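Local coordinates for succinoglycan biosynthesis protein (Bacillus cereus ATCC 14579, PDB 2QGM), which is of undetermined function but belongs to the erythromycin esterase family and is probably an enzyme, perhaps a hydrolase, at residues N50-I55 with M385-N390; V337-T342 with I432-R437; F61-P66 with K93-K98. One frame throughout, in Å; residues are numbered along the deposited sequence.

Contact 1: residues N50-I55 with M385-N390; sequences NPLKTI and MFLLDN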
ATOM      1  N   ASN A  50      23.573   1.383  -4.027  1.00 17.90           N
ATOM      2  CA  ASN A  50      23.709   0.088  -4.687  1.00 19.67           C
ATOM      3  C   ASN A  50      22.870   0.204  -5.951  1.00 20.89           C
ATOM      4  O   ASN A  50      21.637   0.184  -5.893  1.00 18.76           O
ATOM      5  CB  ASN A  50      23.171  -1.036  -3.802  1.00 20.11           C
ATOM      6  CG  ASN A  50      23.952  -1.181  -2.518  1.00 22.19           C
ATOM      7  OD1 ASN A  50      25.109  -1.617  -2.523  1.00 25.06           O
ATOM      8  ND2 ASN A  50      23.334  -0.806  -1.410  1.00 23.20           N
ATOM      9  N   PRO A  51      23.521   0.343  -7.112  1.00 19.07           N
ATOM     10  CA  PRO A  51      22.784   0.472  -8.367  1.00 20.24           C
ATOM     11  C   PRO A  51      21.963  -0.730  -8.809  1.00 19.47           C
ATOM     12  O   PRO A  51      22.332  -1.885  -8.582  1.00 19.77           O
ATOM     13  CB  PRO A  51      23.877   0.819  -9.370  1.00 21.13           C
ATOM     14  CG  PRO A  51      25.043   0.044  -8.855  1.00 20.16           C
ATOM     15  CD  PRO A  51      24.976   0.307  -7.358  1.00 21.71           C
ATOM     16  N   LEU A  52      20.836  -0.436  -9.446  1.00 19.93           N
ATOM     17  CA  LEU A  52      19.950  -1.465  -9.968  1.00 19.71           C
ATOM     18  C   LEU A  52      20.175  -1.505 -11.478  1.00 21.14           C
ATOM     19  O   LEU A  52      20.350  -0.466 -12.123  1.00 20.92           O
ATOM     20  CB  LEU A  52      18.498  -1.119  -9.634  1.00 20.77           C
ATOM     21  CG  LEU A  52      18.210  -1.046  -8.129  1.00 18.75           C
ATOM     22  CD1 LEU A  52      16.782  -0.590  -7.920  1.00 21.25           C
ATOM     23  CD2 LEU A  52      18.457  -2.398  -7.476  1.00 21.01           C
ATOM     24  N   LYS A  53      20.180  -2.709 -12.033  1.00 21.43           N
ATOM     25  CA  LYS A  53      20.441  -2.890 -13.450  1.00 22.35           C
ATOM     26  C   LYS A  53      19.231  -2.877 -14.365  1.00 21.48           C
ATOM     27  O   LYS A  53      19.337  -2.515 -15.534  1.00 21.60           O
ATOM     28  CB  LYS A  53      21.192  -4.205 -13.670  1.00 23.10           C
ATOM     29  CG  LYS A  53      20.398  -5.420 -13.220  1.00 28.59           C
ATOM     30  CD  LYS A  53      21.043  -6.723 -13.654  1.00 29.13           C
ATOM     31  CE  LYS A  53      20.193  -7.909 -13.211  1.00 29.61           C
ATOM     32  NZ  LYS A  53      20.709  -9.231 -13.687  1.00 33.07           N
ATOM     33  N   THR A  54      18.078  -3.274 -13.841  1.00 20.18           N
ATOM     34  CA  THR A  54      16.869  -3.343 -14.661  1.00 19.81           C
ATOM     35  C   THR A  54      15.640  -3.286 -13.769  1.00 20.14           C
ATOM     36  O   THR A  54      15.755  -3.344 -12.547  1.00 16.20           O
ATOM     37  CB  THR A  54      16.832  -4.674 -15.432  1.00 19.71           C
ATOM     38  OG1 THR A  54      15.666  -4.732 -16.260  1.00 20.89           O
ATOM     39  CG2 THR A  54      16.805  -5.852 -14.457  1.00 20.86           C
ATOM     40  N   ILE A  55      14.470  -3.161 -14.388  1.00 19.19           N
ATOM     41  CA  ILE A  55      13.202  -3.142 -13.664  1.00 20.73           C
ATOM     42  C   ILE A  55      12.443  -4.429 -14.017  1.00 20.57           C
ATOM     43  O   ILE A  55      11.415  -4.736 -13.415  1.00 20.34           O
ATOM     44  CB  ILE A  55      12.311  -1.947 -14.082  1.00 20.60           C
ATOM     45  CG1 ILE A  55      12.015  -2.015 -15.574  1.00 21.02           C
ATOM     46  CG2 ILE A  55      12.995  -0.628 -13.760  1.00 21.43           C
ATOM     47  CD1 ILE A  55      11.073  -0.937 -16.039  1.00 21.51           C
HETATM   48  N   MSE A 385      19.203   4.075 -11.750  1.00 22.46           N
HETATM   49  CA  MSE A 385      18.353   3.467 -10.726  1.00 21.80           C
HETATM   50  C   MSE A 385      19.220   2.887  -9.625  1.00 20.91           C
HETATM   51  O   MSE A 385      20.260   2.293  -9.895  1.00 19.55           O
HETATM   52  CB  MSE A 385      17.517   2.340 -11.313  1.00 23.97           C
HETATM   53  CG  MSE A 385      16.680   2.736 -12.489  1.00 26.25           C
HETATM   54 SE   MSE A 385      15.788   1.182 -13.132  1.00 37.57          SE
HETATM   55  CE  MSE A 385      17.227   0.365 -14.107  1.00 25.69           C
ATOM     56  N   PHE A 386      18.792   3.046  -8.379  1.00 17.70           N
ATOM     57  CA  PHE A 386      19.571   2.521  -7.281  1.00 17.28           C
ATOM     58  C   PHE A 386      18.816   2.437  -5.962  1.00 17.20           C
ATOM     59  O   PHE A 386      17.765   3.061  -5.789  1.00 16.53           O
ATOM     60  CB  PHE A 386      20.833   3.362  -7.072  1.00 15.60           C
ATOM     61  CG  PHE A 386      20.568   4.818  -6.826  1.00 17.80           C
ATOM     62  CD1 PHE A 386      20.385   5.696  -7.896  1.00 18.48           C
ATOM     63  CD2 PHE A 386      20.531   5.322  -5.525  1.00 16.33           C
ATOM     64  CE1 PHE A 386      20.174   7.059  -7.679  1.00 19.95           C
ATOM     65  CE2 PHE A 386      20.319   6.684  -5.293  1.00 19.00           C
ATOM     66  CZ  PHE A 386      20.140   7.556  -6.373  1.00 18.86           C
ATOM     67  N   LEU A 387      19.356   1.634  -5.049  1.00 16.71           N
ATOM     68  CA  LEU A 387      18.795   1.472  -3.719  1.00 18.86           C
ATOM     69  C   LEU A 387      19.692   2.278  -2.811  1.00 18.51           C
ATOM     70  O   LEU A 387      20.897   2.367  -3.046  1.00 18.17           O
ATOM     71  CB  LEU A 387      18.865   0.016  -3.257  1.00 19.35           C
ATOM     72  CG  LEU A 387      18.082  -1.028  -4.041  1.00 20.39           C
ATOM     73  CD1 LEU A 387      18.551  -2.418  -3.650  1.00 20.99           C
ATOM     74  CD2 LEU A 387      16.610  -0.854  -3.754  1.00 19.00           C
ATOM     75  N   LEU A 388      19.110   2.859  -1.772  1.00 18.63           N
ATOM     76  CA  LEU A 388      19.880   3.632  -0.814  1.00 19.07           C
ATOM     77  C   LEU A 388      19.344   3.330   0.584  1.00 19.46           C
ATOM     78  O   LEU A 388      18.172   3.569   0.862  1.00 19.05           O
ATOM     79  CB  LEU A 388      19.757   5.130  -1.117  1.00 20.91           C
ATOM     80  CG  LEU A 388      20.680   6.019  -0.288  1.00 21.54           C
ATOM     81  CD1 LEU A 388      22.112   5.656  -0.649  1.00 21.86           C
ATOM     82  CD2 LEU A 388      20.417   7.505  -0.546  1.00 23.24           C
ATOM     83  N   ASP A 389      20.195   2.781   1.451  1.00 18.17           N
ATOM     84  CA  ASP A 389      19.793   2.470   2.832  1.00 18.89           C
ATOM     85  C   ASP A 389      20.107   3.717   3.655  1.00 19.43           C
ATOM     86  O   ASP A 389      21.251   3.942   4.038  1.00 19.31           O
ATOM     87  CB  ASP A 389      20.588   1.269   3.379  1.00 19.42           C
ATOM     88  CG  ASP A 389      20.089   0.796   4.753  1.00 21.87           C
ATOM     89  OD1 ASP A 389      19.441   1.587   5.470  1.00 20.20           O
ATOM     90  OD2 ASP A 389      20.357  -0.368   5.108  1.00 19.28           O
ATOM     91  N   ASN A 390      19.090   4.524   3.930  1.00 18.23           N
ATOM     92  CA  ASN A 390      19.302   5.770   4.659  1.00 18.64           C
ATOM     93  C   ASN A 390      19.718   5.589   6.118  1.00 18.77           C
ATOM     94  O   ASN A 390      20.316   6.490   6.708  1.00 20.53           O
ATOM     95  CB  ASN A 390      18.046   6.660   4.592  1.00 18.46           C
ATOM     96  CG  ASN A 390      17.557   6.902   3.166  1.00 19.39           C
ATOM     97  OD1 ASN A 390      18.345   7.166   2.259  1.00 19.03           O
ATOM     98  ND2 ASN A 390      16.244   6.833   2.974  1.00 19.55           N
TER
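Strand 50-51 pairs antiparallel with strand 385-389 at one edge of the mixed sheet; the chain from Leu52 to Ile55 then runs on past Met385. Asn50 faces Leu387 in an antiparallel hydrogen-bonded pair. Its N donates to Leu387 O at 3.0 Å, almost straight (176°) and in the carbonyl plane. Leu387 N returns a bond of 2.8 Å to Asn50 O, approaching from above the carbonyl plane. Pro51 follows in a non-hydrogen-bonded pair with Phe386. Proline has no N-H to give, so this position suits it, and its CA lies 3.7 Å from Phe386 CB. Leu52 adds the third backbone bond, from its N to Met385 O at 2.8 Å. The Leu52 side chain turns toward the strand, with CG anti to the carbonyl carbon. It crosses Leu387 at about a right angle, and its CD2 methyl lies 3.7 Å from Leu387 CG. Further along, Met385, a selenomethionine, carries the contact with Thr54 and Ile55. Its chain is bent at chi3 (-79°), which lays CE beside the backbone at Thr54, 3.7 Å from Thr54 N. The selenium itself meets the CG2 branch of Ile55, with SE to CG2 at 3.4 Å. Thr54 OG1 is hydrogen-bonded to Glu56 N, two residues on. On its other side, strand 385-389 pairs with strand 432-439, where the Phe386 ring meets His435. Helix 65-71 packs on Asn50 and Leu387 through Met70, and helix 87-104 receives Ile55 at Glu88 and Thr91.

Contact 2: residues V337-T342 with I432-R437; sequences VTIGST and IIFHIR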
ATOM      1  N   VAL A 337      10.106  -2.577   8.100  1.00 15.26           N
ATOM      2  CA  VAL A 337      11.082  -1.831   7.317  1.00 14.99           C
ATOM      3  C   VAL A 337      10.337  -1.090   6.212  1.00 15.34           C
ATOM      4  O   VAL A 337       9.446  -1.648   5.572  1.00 17.36           O
ATOM      5  CB  VAL A 337      12.136  -2.772   6.679  1.00 18.19           C
ATOM      6  CG1 VAL A 337      12.955  -2.013   5.654  1.00 17.26           C
ATOM      7  CG2 VAL A 337      13.060  -3.333   7.757  1.00 19.77           C
ATOM      8  N   THR A 338      10.698   0.173   6.004  1.00 13.89           N
ATOM      9  CA  THR A 338      10.063   1.001   4.983  1.00 15.74           C
ATOM     10  C   THR A 338      10.968   1.310   3.814  1.00 16.21           C
ATOM     11  O   THR A 338      12.085   1.790   3.993  1.00 17.03           O
ATOM     12  CB  THR A 338       9.590   2.356   5.552  1.00 17.22           C
ATOM     13  OG1 THR A 338      10.652   2.966   6.297  1.00 19.19           O
ATOM     14  CG2 THR A 338       8.386   2.167   6.439  1.00 18.08           C
ATOM     15  N   ILE A 339      10.468   1.044   2.611  1.00 15.68           N
ATOM     16  CA  ILE A 339      11.204   1.303   1.381  1.00 15.38           C
ATOM     17  C   ILE A 339      10.406   2.303   0.556  1.00 16.08           C
ATOM     18  O   ILE A 339       9.412   1.940  -0.075  1.00 16.96           O
ATOM     19  CB  ILE A 339      11.365   0.018   0.553  1.00 16.60           C
ATOM     20  CG1 ILE A 339      11.996  -1.064   1.427  1.00 18.06           C
ATOM     21  CG2 ILE A 339      12.207   0.298  -0.697  1.00 17.37           C
ATOM     22  CD1 ILE A 339      12.134  -2.404   0.751  1.00 17.08           C
ATOM     23  N   GLY A 340      10.846   3.558   0.565  1.00 16.65           N
ATOM     24  CA  GLY A 340      10.163   4.598  -0.184  1.00 16.14           C
ATOM     25  C   GLY A 340      10.560   4.640  -1.651  1.00 16.36           C
ATOM     26  O   GLY A 340      11.622   4.145  -2.033  1.00 15.95           O
ATOM     27  N   SER A 341       9.703   5.241  -2.467  1.00 16.68           N
ATOM     28  CA  SER A 341       9.934   5.364  -3.902  1.00 16.39           C
ATOM     29  C   SER A 341      10.244   6.803  -4.286  1.00 16.47           C
ATOM     30  O   SER A 341       9.518   7.722  -3.905  1.00 18.45           O
ATOM     31  CB  SER A 341       8.691   4.906  -4.669  1.00 17.75           C
ATOM     32  OG  SER A 341       8.715   5.350  -6.017  1.00 16.31           O
ATOM     33  N   THR A 342      11.323   6.997  -5.039  1.00 16.58           N
ATOM     34  CA  THR A 342      11.694   8.330  -5.484  1.00 16.30           C
ATOM     35  C   THR A 342      11.993   8.357  -6.978  1.00 17.86           C
ATOM     36  O   THR A 342      12.496   7.389  -7.547  1.00 17.52           O
ATOM     37  CB  THR A 342      12.942   8.887  -4.719  1.00 18.42           C
ATOM     38  OG1 THR A 342      14.041   7.972  -4.822  1.00 19.18           O
ATOM     39  CG2 THR A 342      12.618   9.108  -3.249  1.00 19.15           C
ATOM     40  N   ILE A 432      14.781   2.943   3.680  1.00 16.46           N
ATOM     41  CA  ILE A 432      15.392   2.663   2.391  1.00 16.70           C
ATOM     42  C   ILE A 432      14.583   3.313   1.278  1.00 16.73           C
ATOM     43  O   ILE A 432      13.388   3.553   1.426  1.00 17.61           O
ATOM     44  CB  ILE A 432      15.390   1.128   2.137  1.00 16.85           C
ATOM     45  CG1 ILE A 432      16.146   0.416   3.246  1.00 14.96           C
ATOM     46  CG2 ILE A 432      16.015   0.792   0.783  1.00 16.01           C
ATOM     47  CD1 ILE A 432      15.849  -1.063   3.323  1.00 15.29           C
ATOM     48  N   ILE A 433      15.243   3.617   0.170  1.00 18.54           N
ATOM     49  CA  ILE A 433      14.541   4.169  -0.974  1.00 15.97           C
ATOM     50  C   ILE A 433      15.084   3.518  -2.231  1.00 16.67           C
ATOM     51  O   ILE A 433      16.223   3.049  -2.258  1.00 16.49           O
ATOM     52  CB  ILE A 433      14.726   5.714  -1.132  1.00 16.37           C
ATOM     53  CG1 ILE A 433      16.206   6.058  -1.310  1.00 16.62           C
ATOM     54  CG2 ILE A 433      14.138   6.438   0.062  1.00 16.76           C
ATOM     55  CD1 ILE A 433      16.429   7.457  -1.835  1.00 21.54           C
ATOM     56  N   PHE A 434      14.239   3.421  -3.251  1.00 16.29           N
ATOM     57  CA  PHE A 434      14.687   2.927  -4.546  1.00 17.04           C
ATOM     58  C   PHE A 434      14.383   4.079  -5.481  1.00 17.52           C
ATOM     59  O   PHE A 434      13.240   4.530  -5.606  1.00 18.17           O
ATOM     60  CB  PHE A 434      14.006   1.608  -4.980  1.00 16.11           C
ATOM     61  CG  PHE A 434      12.513   1.691  -5.205  1.00 15.81           C
ATOM     62  CD1 PHE A 434      11.987   1.821  -6.494  1.00 12.63           C
ATOM     63  CD2 PHE A 434      11.635   1.565  -4.135  1.00 14.23           C
ATOM     64  CE1 PHE A 434      10.603   1.816  -6.708  1.00 14.18           C
ATOM     65  CE2 PHE A 434      10.255   1.561  -4.340  1.00 13.48           C
ATOM     66  CZ  PHE A 434       9.737   1.685  -5.624  1.00 17.04           C
ATOM     67  N   HIS A 435      15.439   4.591  -6.097  1.00 16.67           N
ATOM     68  CA  HIS A 435      15.317   5.718  -6.995  1.00 17.82           C
ATOM     69  C   HIS A 435      15.330   5.306  -8.458  1.00 15.95           C
ATOM     70  O   HIS A 435      16.088   4.419  -8.859  1.00 15.59           O
ATOM     71  CB  HIS A 435      16.461   6.710  -6.741  1.00 16.74           C
ATOM     72  CG  HIS A 435      16.315   8.001  -7.477  1.00 19.60           C
ATOM     73  ND1 HIS A 435      15.357   8.939  -7.155  1.00 20.94           N
ATOM     74  CD2 HIS A 435      16.986   8.506  -8.543  1.00 21.18           C
ATOM     75  CE1 HIS A 435      15.441   9.959  -7.988  1.00 23.40           C
ATOM     76  NE2 HIS A 435      16.423   9.719  -8.842  1.00 22.48           N
ATOM     77  N   ILE A 436      14.449   5.933  -9.233  1.00 17.54           N
ATOM     78  CA  ILE A 436      14.361   5.724 -10.676  1.00 16.86           C
ATOM     79  C   ILE A 436      14.363   7.142 -11.239  1.00 18.13           C
ATOM     80  O   ILE A 436      13.344   7.831 -11.214  1.00 18.33           O
ATOM     81  CB  ILE A 436      13.049   5.014 -11.107  1.00 16.48           C
ATOM     82  CG1 ILE A 436      12.963   3.630 -10.461  1.00 17.50           C
ATOM     83  CG2 ILE A 436      13.006   4.899 -12.639  1.00 18.43           C
ATOM     84  CD1 ILE A 436      11.738   2.822 -10.867  1.00 15.73           C
ATOM     85  N   ARG A 437      15.515   7.588 -11.729  1.00 18.37           N
ATOM     86  CA  ARG A 437      15.636   8.949 -12.245  1.00 19.63           C
ATOM     87  C   ARG A 437      14.517   9.366 -13.197  1.00 19.09           C
ATOM     88  O   ARG A 437      13.764  10.295 -12.912  1.00 19.77           O
ATOM     89  CB  ARG A 437      16.984   9.129 -12.943  1.00 21.19           C
ATOM     90  CG  ARG A 437      17.266  10.554 -13.371  1.00 25.18           C
ATOM     91  CD  ARG A 437      18.508  10.606 -14.239  1.00 29.03           C
ATOM     92  NE  ARG A 437      19.702  10.172 -13.519  1.00 29.79           N
ATOM     93  CZ  ARG A 437      20.840   9.828 -14.111  1.00 30.45           C
ATOM     94  NH1 ARG A 437      20.932   9.861 -15.433  1.00 30.32           N
ATOM     95  NH2 ARG A 437      21.887   9.466 -13.382  1.00 30.77           N
TER
HETATM   96  O   HOH W   1      11.053   4.890  -7.366  1.00 14.44           O
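Thr342 holds OG1 in the crowded position between its backbone N and carbonyl carbon (chi1 55°), while His435 CG lies anti to the backbone N (chi1 -172°). These torsions bring OG1 to the edge of the imidazole ring, where it shares a hydrogen bond of 2.8 Å with His435 ND1. Phe434 CG also takes the crowded position (chi1 64°), which swings its ring across to the partner strand. The two strands are parallel neighbours in the central mixed sheet of this erythromycin esterase-like fold. Ile339, Gly340, Ser341 and Thr342 pair in turn with Ile432, Ile433, Phe434 and His435. Five backbone bonds join them. The shortest runs from Gly340 N to Ile432 O at 2.7 Å, and Phe434 N reaches Gly340 O nearly along the C=O axis.

One face of the sheet carries Ile339, Ser341, Ile432 and Phe434. There Ile339 and Ile432 lie side by side and point the same way. Ile339 CG2 meets the edge of the Phe434 ring, 3.7 Å from CD2. Ser341 CA sits over a face of that ring, offset toward the rim, in a CH-pi contact. Helices 87-104 and 65-71 pack on this face, with Met92 against Phe434 and Ile71 against Ile339 and Ile432. The other face bears Thr342, Ile433 and His435, all touched by Leu378 of helix 374-380. Gly340 has no side chain to add there, and Ile433 CB lies 3.6 Å from Gly340 O. A bound water ties the strands together near Ser341. It donates to Thr342 O and to Phe434 O, and it is hydrogen-bonded to Ser341 OG at 2.7 Å.

Contact 3: residues F61-P66 with K93-K98; sequences FEDLKP and KFRLVK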
ATOM      1  N   PHE A  61      18.245 -11.827 -10.155  1.00 23.81           N
ATOM      2  CA  PHE A  61      18.173 -10.914  -9.015  1.00 23.22           C
ATOM      3  C   PHE A  61      19.503 -10.584  -8.342  1.00 24.69           C
ATOM      4  O   PHE A  61      19.530 -10.226  -7.162  1.00 25.40           O
ATOM      5  CB  PHE A  61      17.223 -11.487  -7.954  1.00 22.30           C
ATOM      6  CG  PHE A  61      15.805 -11.637  -8.421  1.00 23.26           C
ATOM      7  CD1 PHE A  61      15.092 -10.534  -8.878  1.00 24.64           C
ATOM      8  CD2 PHE A  61      15.165 -12.875  -8.371  1.00 24.47           C
ATOM      9  CE1 PHE A  61      13.762 -10.655  -9.277  1.00 26.72           C
ATOM     10  CE2 PHE A  61      13.834 -13.007  -8.766  1.00 26.69           C
ATOM     11  CZ  PHE A  61      13.126 -11.892  -9.222  1.00 26.84           C
ATOM     12  N   GLU A  62      20.606 -10.699  -9.075  1.00 24.71           N
ATOM     13  CA  GLU A  62      21.911 -10.413  -8.495  1.00 26.68           C
ATOM     14  C   GLU A  62      22.034  -9.005  -7.914  1.00 24.79           C
ATOM     15  O   GLU A  62      22.669  -8.818  -6.876  1.00 23.88           O
ATOM     16  CB  GLU A  62      23.019 -10.626  -9.532  1.00 30.37           C
ATOM     17  CG  GLU A  62      23.348 -12.085  -9.796  1.00 36.28           C
ATOM     18  CD  GLU A  62      23.870 -12.804  -8.559  1.00 39.82           C
ATOM     19  OE1 GLU A  62      24.912 -12.375  -8.011  1.00 42.01           O
ATOM     20  OE2 GLU A  62      23.239 -13.798  -8.137  1.00 41.47           O
ATOM     21  N   ASP A  63      21.424  -8.018  -8.568  1.00 23.57           N
ATOM     22  CA  ASP A  63      21.525  -6.643  -8.086  1.00 23.28           C
ATOM     23  C   ASP A  63      20.646  -6.347  -6.876  1.00 22.23           C
ATOM     24  O   ASP A  63      20.696  -5.247  -6.323  1.00 20.74           O
ATOM     25  CB  ASP A  63      21.226  -5.647  -9.220  1.00 24.82           C
ATOM     26  CG  ASP A  63      19.803  -5.732  -9.714  1.00 25.44           C
ATOM     27  OD1 ASP A  63      19.190  -6.813  -9.593  1.00 25.61           O
ATOM     28  OD2 ASP A  63      19.299  -4.716 -10.240  1.00 26.20           O
ATOM     29  N   LEU A  64      19.851  -7.328  -6.454  1.00 19.80           N
ATOM     30  CA  LEU A  64      18.988  -7.141  -5.292  1.00 21.34           C
ATOM     31  C   LEU A  64      19.560  -7.799  -4.038  1.00 20.75           C
ATOM     32  O   LEU A  64      18.944  -7.756  -2.972  1.00 21.51           O
ATOM     33  CB  LEU A  64      17.581  -7.688  -5.568  1.00 18.33           C
ATOM     34  CG  LEU A  64      16.828  -6.969  -6.695  1.00 18.64           C
ATOM     35  CD1 LEU A  64      15.470  -7.619  -6.933  1.00 19.63           C
ATOM     36  CD2 LEU A  64      16.669  -5.501  -6.338  1.00 18.70           C
ATOM     37  N   LYS A  65      20.739  -8.404  -4.158  1.00 22.79           N
ATOM     38  CA  LYS A  65      21.359  -9.037  -3.003  1.00 22.02           C
ATOM     39  C   LYS A  65      21.594  -8.025  -1.876  1.00 21.78           C
ATOM     40  O   LYS A  65      21.464  -8.366  -0.701  1.00 20.68           O
ATOM     41  CB  LYS A  65      22.671  -9.719  -3.397  1.00 25.72           C
ATOM     42  CG  LYS A  65      22.468 -10.881  -4.371  1.00 26.03           C
ATOM     43  CD  LYS A  65      23.537 -11.963  -4.208  1.00 32.12           C
ATOM     44  CE  LYS A  65      24.942 -11.425  -4.419  1.00 33.07           C
ATOM     45  NZ  LYS A  65      25.963 -12.506  -4.262  1.00 36.60           N
ATOM     46  N   PRO A  66      21.953  -6.773  -2.213  1.00 22.14           N
ATOM     47  CA  PRO A  66      22.164  -5.812  -1.125  1.00 21.50           C
ATOM     48  C   PRO A  66      20.859  -5.578  -0.362  1.00 21.44           C
ATOM     49  O   PRO A  66      20.877  -5.238   0.816  1.00 20.23           O
ATOM     50  CB  PRO A  66      22.631  -4.561  -1.859  1.00 22.36           C
ATOM     51  CG  PRO A  66      23.373  -5.118  -3.017  1.00 23.37           C
ATOM     52  CD  PRO A  66      22.458  -6.237  -3.489  1.00 21.20           C
ATOM     53  N   LYS A  93       8.396  -2.288  -8.650  1.00 14.07           N
ATOM     54  CA  LYS A  93       7.812  -2.810  -7.428  1.00 14.59           C
ATOM     55  C   LYS A  93       7.441  -4.276  -7.616  1.00 12.98           C
ATOM     56  O   LYS A  93       7.543  -5.068  -6.694  1.00 14.59           O
ATOM     57  CB  LYS A  93       6.589  -1.989  -7.012  1.00 12.82           C
ATOM     58  CG  LYS A  93       6.967  -0.652  -6.404  1.00 15.18           C
ATOM     59  CD  LYS A  93       5.768   0.173  -5.974  1.00 16.69           C
ATOM     60  CE  LYS A  93       5.042  -0.463  -4.813  1.00 18.70           C
ATOM     61  NZ  LYS A  93       3.916   0.407  -4.389  1.00 20.45           N
ATOM     62  N   PHE A  94       7.003  -4.624  -8.818  1.00 13.80           N
ATOM     63  CA  PHE A  94       6.668  -6.002  -9.148  1.00 14.64           C
ATOM     64  C   PHE A  94       7.967  -6.822  -9.048  1.00 14.42           C
ATOM     65  O   PHE A  94       7.975  -7.914  -8.481  1.00 13.90           O
ATOM     66  CB  PHE A  94       6.065  -6.013 -10.563  1.00 14.65           C
ATOM     67  CG  PHE A  94       5.858  -7.380 -11.171  1.00 16.41           C
ATOM     68  CD1 PHE A  94       5.897  -8.550 -10.410  1.00 15.05           C
ATOM     69  CD2 PHE A  94       5.602  -7.480 -12.542  1.00 16.58           C
ATOM     70  CE1 PHE A  94       5.688  -9.798 -11.015  1.00 15.77           C
ATOM     71  CE2 PHE A  94       5.392  -8.715 -13.148  1.00 16.30           C
ATOM     72  CZ  PHE A  94       5.432  -9.885 -12.388  1.00 13.12           C
ATOM     73  N   ARG A  95       9.068  -6.289  -9.577  1.00 13.70           N
ATOM     74  CA  ARG A  95      10.337  -7.008  -9.495  1.00 15.64           C
ATOM     75  C   ARG A  95      10.698  -7.220  -8.023  1.00 14.57           C
ATOM     76  O   ARG A  95      11.086  -8.316  -7.624  1.00 15.74           O
ATOM     77  CB  ARG A  95      11.446  -6.230 -10.221  1.00 15.56           C
ATOM     78  CG  ARG A  95      12.826  -6.861 -10.156  1.00 19.25           C
ATOM     79  CD  ARG A  95      13.791  -6.140 -11.095  1.00 18.83           C
ATOM     80  NE  ARG A  95      15.187  -6.499 -10.854  1.00 18.40           N
ATOM     81  CZ  ARG A  95      15.734  -7.666 -11.176  1.00 20.83           C
ATOM     82  NH1 ARG A  95      15.009  -8.608 -11.768  1.00 19.46           N
ATOM     83  NH2 ARG A  95      17.010  -7.900 -10.891  1.00 20.54           N
ATOM     84  N   LEU A  96      10.548  -6.171  -7.215  1.00 15.29           N
ATOM     85  CA  LEU A  96      10.842  -6.250  -5.787  1.00 15.67           C
ATOM     86  C   LEU A  96       9.965  -7.297  -5.093  1.00 14.99           C
ATOM     87  O   LEU A  96      10.456  -8.087  -4.299  1.00 13.13           O
ATOM     88  CB  LEU A  96      10.630  -4.884  -5.126  1.00 16.41           C
ATOM     89  CG  LEU A  96      11.836  -4.056  -4.670  1.00 21.08           C
ATOM     90  CD1 LEU A  96      13.090  -4.425  -5.451  1.00 19.38           C
ATOM     91  CD2 LEU A  96      11.497  -2.572  -4.810  1.00 18.23           C
ATOM     92  N   VAL A  97       8.672  -7.292  -5.394  1.00 14.87           N
ATOM     93  CA  VAL A  97       7.739  -8.253  -4.813  1.00 13.66           C
ATOM     94  C   VAL A  97       8.185  -9.666  -5.174  1.00 15.00           C
ATOM     95  O   VAL A  97       8.284 -10.547  -4.316  1.00 13.72           O
ATOM     96  CB  VAL A  97       6.286  -8.012  -5.336  1.00 14.44           C
ATOM     97  CG1 VAL A  97       5.373  -9.169  -4.920  1.00 17.03           C
ATOM     98  CG2 VAL A  97       5.748  -6.685  -4.793  1.00 16.17           C
ATOM     99  N   LYS A  98       8.489  -9.881  -6.447  1.00 13.37           N
ATOM    100  CA  LYS A  98       8.921 -11.201  -6.885  1.00 14.80           C
ATOM    101  C   LYS A  98      10.167 -11.663  -6.125  1.00 14.26           C
ATOM    102  O   LYS A  98      10.276 -12.832  -5.742  1.00 15.61           O
ATOM    103  CB  LYS A  98       9.183 -11.188  -8.392  1.00 13.78           C
ATOM    104  CG  LYS A  98       9.269 -12.575  -8.999  1.00 20.61           C
ATOM    105  CD  LYS A  98       9.405 -12.503 -10.510  1.00 23.86           C
ATOM    106  CE  LYS A  98       9.452 -13.886 -11.118  1.00 27.74           C
ATOM    107  NZ  LYS A  98       9.737 -13.812 -12.572  1.00 30.35           N
TER
HETATM  108  O   HOH W   2      16.653  -4.283 -10.083  1.00 20.09           O
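A salt bridge beside a cluster of apolar groups joins the 3-10 turn leading into helix 65-71 to the middle of helix 87-104. Leu64 N bonds to Phe61 O and helps shape the turn. Asp63 then sets its carboxylate in the crowded position between backbone N and carbonyl carbon (chi1 65°). Arg95 leaves its helix with CG anti to the backbone N and stays extended as far as NE, so the two charged groups meet tip to tip. Arg95 NH2 donates to Asp63 OD1 at 2.8 Å. The oxygen uses its syn lone pair and lies almost in the guanidinium plane, although the carboxylate is turned 39° from that plane. The hydrogen bond is bent, with an N-H...O angle of 145°. A water makes a second link. It accepts from Arg95 NE at 2.8 Å and donates to Asp63 OD2 at 2.7 Å.

Apolar groups from 61-66 pack on one face of the guanidinium. Phe61 CD1 sits over this face, offset toward its rim, and CE1 is 3.5 Å from Arg95 NH1. The CD1 methyl of Leu64 lies over the same face. Its CD2 methyl meets Leu96 CD1 at 3.8 Å. The extended chain of Lys98 crosses the Phe61 ring at its edge, with CG 3.9 Å from CZ, and Tyr99 meets the same ring edge-to-face.

Arg95 is buried, and its N-H groups have several acceptors. NH2 also bonds to Pro60 O, NH1 bonds to Lys59 O, and Asp63 OD2 also accepts from Lys53 N. With its donors engaged on several sides, the guanidinium is held in orientation. The nearby positive charge probably favours the ionised form of Asp63.

Contact 2 is the fully buried member and lies within the central sheet, while contacts 1 and 3 are only partly buried. Contacts 1 and 2 belong to the same sheet, because strand 385-389 borders strand 432-439: Phe386 O and Leu388 N face His435 N and Ile433 O at hydrogen-bonding distance. Contact 3 lies in the chain between the two halves of contact 1 and meets it where Lys53 N reaches Asp63 OD2. It meets contact 2 through plain packing of Lys93 and Leu96 on Phe434. The chemistry follows: backbone bonding dominates both sheet contacts, whereas the turn-to-helix contact relies on charged and apolar side chains.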